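Signal recognition particle receptor FtsY (Sulfolobus acidocaldarius, PDB 5L3S) serves as the receptor for the signal recognition particle, joining a helical bundle domain to a nucleotide-binding P-loop domain of the SRP54 type. Local coordinates at residues Leu35-Ser40 with Asp253-Ile258; Ile220-Ala225 with Leu247-Ala252. One frame throughout, in Å; residues are numbered along the deposited sequence.

Contact 1: Leu35-Ser40 with Asp253-Ile258; sequences LDSDVS and DAKGGI
S37 and V39 lie against K255 and G257 where the helical bundle domain meets the GTPase domain. A Schellman motif ends helix 20-36 here, with D38 as its C-prime residue at positive phi. Facing it is the DAKGG loop that leads into helix 258-266, a hallmark of SRP-type GTPases.

The K255 side chain leaves toward S37, and its first carbon, CB, packs on S37 CA at 3.7 Å. Its CG then reaches S37 OG, also at 3.7 Å, a van der Waals contact; that hydroxyl is hydrogen-bonded to Q33 O, one turn back in its own helix. The chain bends at chi2 (-68°), and a second bend at chi4 brings NZ nearer D36. The D36 carboxylate, its CG anti to the backbone N (chi1 -174°), crosses the lysine obliquely, but OD2 stays 4.2 Å from K255 NZ, so the attraction is probably long-range and falls short of a salt bridge.

D38 works through water. Its OD2 accepts from two waters, which in turn accept from K255 N and G256 N and so satisfy successive loop amides, while OD1 bonds to the backbone of another protein chain.

Further along the loop, one direct but weak hydrogen bond runs from G257 N to S37 O, 2.9 Å long and bent to 127° at the hydrogen. G257 carries no side chain, and its backbone comes so near that the CA atoms of V39 and G257 are 4.4 Å apart. The V39 methyl CG2, beside its own backbone N, settles on G257 CA at 3.7 Å.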
# COMPACT_ATOMS: atom_id res chain seq x y z
N LEU B 35 0.35 -17.23 3.06
CA LEU B 35 -0.14 -16.10 3.88
C LEU B 35 0.95 -15.04 3.98
O LEU B 35 0.68 -13.84 3.85
CB LEU B 35 -0.55 -16.56 5.29
CG LEU B 35 -1.80 -17.44 5.41
CD1 LEU B 35 -1.99 -17.91 6.87
CD2 LEU B 35 -3.05 -16.69 4.94
N ASP B 36 2.18 -15.48 4.20
CA ASP B 36 3.33 -14.59 4.26
C ASP B 36 3.55 -13.86 2.94
O ASP B 36 4.15 -12.79 2.91
CB ASP B 36 4.60 -15.37 4.62
CG ASP B 36 5.80 -14.46 4.85
OD1 ASP B 36 5.68 -13.48 5.63
OD2 ASP B 36 6.86 -14.70 4.25
N SER B 37 3.09 -14.46 1.85
CA SER B 37 3.26 -13.90 0.52
C SER B 37 2.11 -12.97 0.14
O SER B 37 1.97 -12.58 -1.02
CB SER B 37 3.36 -15.04 -0.51
OG SER B 37 4.55 -15.79 -0.32
N ASP B 38 1.28 -12.64 1.12
CA ASP B 38 0.09 -11.82 0.91
C ASP B 38 -0.94 -12.43 -0.04
O ASP B 38 -1.68 -11.72 -0.72
CB ASP B 38 0.50 -10.39 0.49
CG ASP B 38 1.22 -9.65 1.62
OD1 ASP B 38 0.62 -9.54 2.71
OD2 ASP B 38 2.39 -9.24 1.44
N VAL B 39 -1.02 -13.76 -0.08
CA VAL B 39 -2.23 -14.36 -0.62
C VAL B 39 -3.23 -14.32 0.53
O VAL B 39 -2.93 -14.83 1.61
CB VAL B 39 -2.00 -15.82 -1.07
CG1 VAL B 39 -3.27 -16.37 -1.67
CG2 VAL B 39 -0.86 -15.88 -2.05
N SER B 40 -4.39 -13.72 0.31
CA SER B 40 -5.34 -13.53 1.41
C SER B 40 -5.76 -14.85 2.03
O SER B 40 -5.66 -15.90 1.39
CB SER B 40 -6.56 -12.75 0.94
OG SER B 40 -7.49 -13.61 0.31
N ASP B 253 10.60 -5.87 -1.49
CA ASP B 253 10.66 -7.25 -1.00
C ASP B 253 9.25 -7.84 -0.83
O ASP B 253 9.03 -8.74 -0.02
CB ASP B 253 11.43 -7.31 0.33
CG ASP B 253 11.79 -8.74 0.73
OD1 ASP B 253 12.02 -9.56 -0.18
OD2 ASP B 253 11.84 -9.04 1.95
N ALA B 254 8.32 -7.33 -1.63
CA ALA B 254 6.93 -7.79 -1.60
C ALA B 254 6.75 -8.97 -2.54
O ALA B 254 7.18 -8.91 -3.70
CB ALA B 254 6.02 -6.65 -2.02
N LYS B 255 6.12 -10.03 -2.06
CA LYS B 255 5.92 -11.22 -2.89
C LYS B 255 4.87 -11.02 -3.98
O LYS B 255 4.99 -11.59 -5.06
CB LYS B 255 5.56 -12.43 -2.02
CG LYS B 255 6.64 -12.83 -1.06
CD LYS B 255 7.85 -13.37 -1.78
CE LYS B 255 8.97 -13.69 -0.81
NZ LYS B 255 8.44 -14.36 0.40
N GLY B 256 3.85 -10.22 -3.69
CA GLY B 256 2.80 -9.94 -4.66
C GLY B 256 1.74 -11.02 -4.80
O GLY B 256 1.22 -11.23 -5.90
N GLY B 257 1.37 -11.66 -3.69
CA GLY B 257 0.42 -12.78 -3.72
C GLY B 257 -0.95 -12.36 -4.23
O GLY B 257 -1.74 -13.20 -4.64
N ILE B 258 -1.23 -11.05 -4.20
CA ILE B 258 -2.43 -10.48 -4.84
C ILE B 258 -2.61 -10.97 -6.29
O ILE B 258 -3.73 -11.17 -6.74
CB ILE B 258 -2.46 -8.91 -4.81
CG1 ILE B 258 -3.76 -8.36 -5.40
CG2 ILE B 258 -1.29 -8.30 -5.56
CD1 ILE B 258 -5.01 -8.74 -4.61
O HOH W 1 2.61 -8.69 -1.64
O HOH W 2 4.98 -10.03 0.53

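Contact 2: Ile220-Ala225 with Leu247-Ala252; sequences ILDSLA and LTKVDA. With GNP (phosphoaminophosphonic acid-guanylate ester), chain R.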
# COMPACT_ATOMS: atom_id res chain seq x y z
N ILE B 220 -4.53 0.07 -10.78
CA ILE B 220 -3.23 -0.00 -10.11
C ILE B 220 -3.40 -0.49 -8.66
O ILE B 220 -4.21 0.05 -7.92
CB ILE B 220 -2.51 1.36 -10.12
CG1 ILE B 220 -2.41 1.91 -11.56
CG2 ILE B 220 -1.13 1.21 -9.50
CD1 ILE B 220 -1.74 0.94 -12.51
N LEU B 221 -2.67 -1.54 -8.30
CA LEU B 221 -2.65 -2.06 -6.93
C LEU B 221 -1.22 -2.01 -6.38
O LEU B 221 -0.26 -2.25 -7.10
CB LEU B 221 -3.20 -3.51 -6.87
CG LEU B 221 -4.68 -3.70 -7.28
CD1 LEU B 221 -5.06 -5.17 -7.41
CD2 LEU B 221 -5.63 -2.98 -6.30
N ASP B 222 -1.10 -1.69 -5.09
CA ASP B 222 0.16 -1.65 -4.37
C ASP B 222 0.51 -3.06 -3.88
O ASP B 222 -0.26 -3.65 -3.12
CB ASP B 222 -0.00 -0.71 -3.15
CG ASP B 222 1.32 -0.35 -2.48
OD1 ASP B 222 2.25 -1.18 -2.48
OD2 ASP B 222 1.40 0.78 -1.94
N SER B 223 1.66 -3.59 -4.27
CA SER B 223 2.02 -4.95 -3.86
C SER B 223 2.34 -5.09 -2.37
O SER B 223 2.40 -6.21 -1.85
CB SER B 223 3.17 -5.51 -4.68
OG SER B 223 4.38 -4.85 -4.38
N LEU B 224 2.57 -3.97 -1.68
CA LEU B 224 2.76 -4.01 -0.22
C LEU B 224 1.45 -4.17 0.54
O LEU B 224 1.45 -4.51 1.72
CB LEU B 224 3.48 -2.78 0.29
CG LEU B 224 5.00 -2.80 0.18
CD1 LEU B 224 5.55 -1.40 0.46
CD2 LEU B 224 5.60 -3.84 1.12
N ALA B 225 0.33 -3.93 -0.14
CA ALA B 225 -0.97 -4.03 0.51
C ALA B 225 -1.34 -5.48 0.80
O ALA B 225 -1.07 -6.38 -0.00
CB ALA B 225 -2.04 -3.35 -0.34
N LEU B 247 0.82 -4.09 -10.77
CA LEU B 247 1.21 -4.12 -9.35
C LEU B 247 2.48 -3.32 -9.16
O LEU B 247 3.47 -3.56 -9.87
CB LEU B 247 1.51 -5.57 -8.93
CG LEU B 247 0.39 -6.60 -9.02
CD1 LEU B 247 0.85 -7.92 -8.39
CD2 LEU B 247 -0.83 -6.06 -8.30
N THR B 248 2.49 -2.40 -8.20
CA THR B 248 3.65 -1.54 -7.98
C THR B 248 4.46 -1.90 -6.73
O THR B 248 3.99 -2.65 -5.87
CB THR B 248 3.20 -0.07 -7.79
OG1 THR B 248 2.36 -0.01 -6.64
CG2 THR B 248 2.43 0.43 -9.03
N LYS B 249 5.66 -1.34 -6.63
CA LYS B 249 6.47 -1.39 -5.42
C LYS B 249 6.89 -2.80 -5.06
O LYS B 249 7.09 -3.11 -3.89
CB LYS B 249 5.75 -0.71 -4.24
CG LYS B 249 5.32 0.72 -4.54
CD LYS B 249 4.48 1.32 -3.38
CE LYS B 249 3.72 2.59 -3.87
NZ LYS B 249 2.76 3.12 -2.84
N VAL B 250 7.01 -3.66 -6.07
CA VAL B 250 7.40 -5.05 -5.86
C VAL B 250 8.84 -5.09 -5.36
O VAL B 250 9.26 -6.03 -4.68
CB VAL B 250 7.19 -5.84 -7.18
CG1 VAL B 250 7.86 -7.19 -7.13
CG2 VAL B 250 5.70 -5.98 -7.45
N ASP B 251 9.59 -4.01 -5.63
CA ASP B 251 10.97 -3.92 -5.15
C ASP B 251 11.09 -3.75 -3.62
O ASP B 251 12.18 -3.84 -3.07
CB ASP B 251 11.74 -2.79 -5.86
CG ASP B 251 11.01 -1.45 -5.81
OD1 ASP B 251 9.82 -1.36 -6.18
OD2 ASP B 251 11.64 -0.47 -5.37
N ALA B 252 9.97 -3.52 -2.94
CA ALA B 252 9.98 -3.49 -1.46
C ALA B 252 9.96 -4.90 -0.84
O ALA B 252 9.35 -5.10 0.22
CB ALA B 252 8.82 -2.71 -0.95
PG GNP R . -2.10 9.83 -6.11
O1G GNP R . -2.26 10.47 -7.47
O2G GNP R . -1.97 10.86 -5.00
O3G GNP R . -3.24 8.92 -5.71
N3B GNP R . -0.76 8.95 -6.11
PB GNP R . -0.41 7.94 -7.34
O1B GNP R . -0.52 8.65 -8.61
O2B GNP R . -1.28 6.76 -7.24
O3A GNP R . 1.02 7.52 -7.10
PA GNP R . 2.33 8.24 -7.47
O1A GNP R . 2.68 7.98 -8.90
O2A GNP R . 2.31 9.66 -7.03
O5' GNP R . 3.44 7.46 -6.68
C5' GNP R . 3.53 7.47 -5.22
C4' GNP R . 4.95 7.15 -4.81
O4' GNP R . 5.27 5.74 -5.07
C3' GNP R . 6.00 7.95 -5.56
O3' GNP R . 7.08 8.22 -4.68
C2' GNP R . 6.46 6.97 -6.66
O2' GNP R . 7.79 7.25 -7.08
C1' GNP R . 6.46 5.68 -5.82
N9 GNP R . 6.40 4.48 -6.65
C8 GNP R . 5.54 4.17 -7.67
N7 GNP R . 5.75 2.98 -8.20
C5 GNP R . 6.82 2.48 -7.46
C6 GNP R . 7.49 1.25 -7.57
O6 GNP R . 7.25 0.35 -8.39
N1 GNP R . 8.53 1.13 -6.64
C2 GNP R . 8.85 2.10 -5.70
N2 GNP R . 9.87 1.86 -4.87
N3 GNP R . 8.22 3.27 -5.60
C4 GNP R . 7.23 3.39 -6.51
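L247 meets L221 as the first of two parallel bridges between neighbouring strands of a P-loop NTPase sheet, its CD2 lying 3.8 Å from L221 CB. At T248 the backbone N bonds to L221 O at 3.0 Å, while the methyl CG2 meets I220 CG2, the two side chains crossing at about a right angle. T248 OG1 turns instead to V112 O. T248 O accepts twice from S223, from N and, at 2.7 Å, from OG, which fixes the rotation of that hydroxyl.

K249, second residue of the TKVD guanine-recognition motif, begins a type I turn. Its N donates to GNP O6 at 2.9 Å, and its CG rests on GNP C5 at 3.7 Å. The chain runs extended past the base until NZ, 2.9 Å from D222 OD2, forms a salt bridge from above the carboxylate plane (49° out of it). D222 OD1 meanwhile accepts from L224 N in an Asx turn, so the acid is held at both oxygens; G111 O and the backbone of another protein chain also take NZ.

V250 sets CG2 against S223 OG and CB. D251 grips the base with both oxygens: GNP N1 to OD1 at 2.8 Å and GNP N2 to OD2 at 3.0 Å. A252 then offers CB to the branched end of L224.

Helix 228-239 connects the strands in a beta-alpha-beta unit. L221 packs on it, and L221 and L247 both pack on helix 258-266; beyond, L247 pairs with strand 270-274, and V250 touches helix 287-295.

How the contacts relate
Both contacts are largely buried; the centre of contact 2 is about 9 Å from the centre of the chain, that of contact 1 about 14 Å, with exposed D36 and partly exposed K255 at its open rim. Contact 2 belongs wholly to the GTPase domain, with regular strand bonds, a salt bridge and direct bonds to GNP; contact 1 joins two domains through water, one weak bond and the packing of a lysine stem and a glycine against S37 and V39. Residues 247-258 run continuously between them, so the base-reading loop continues into the domain interface. They also touch: A254 CB lies 3.4 Å from S223 OG. Each borders another protein chain.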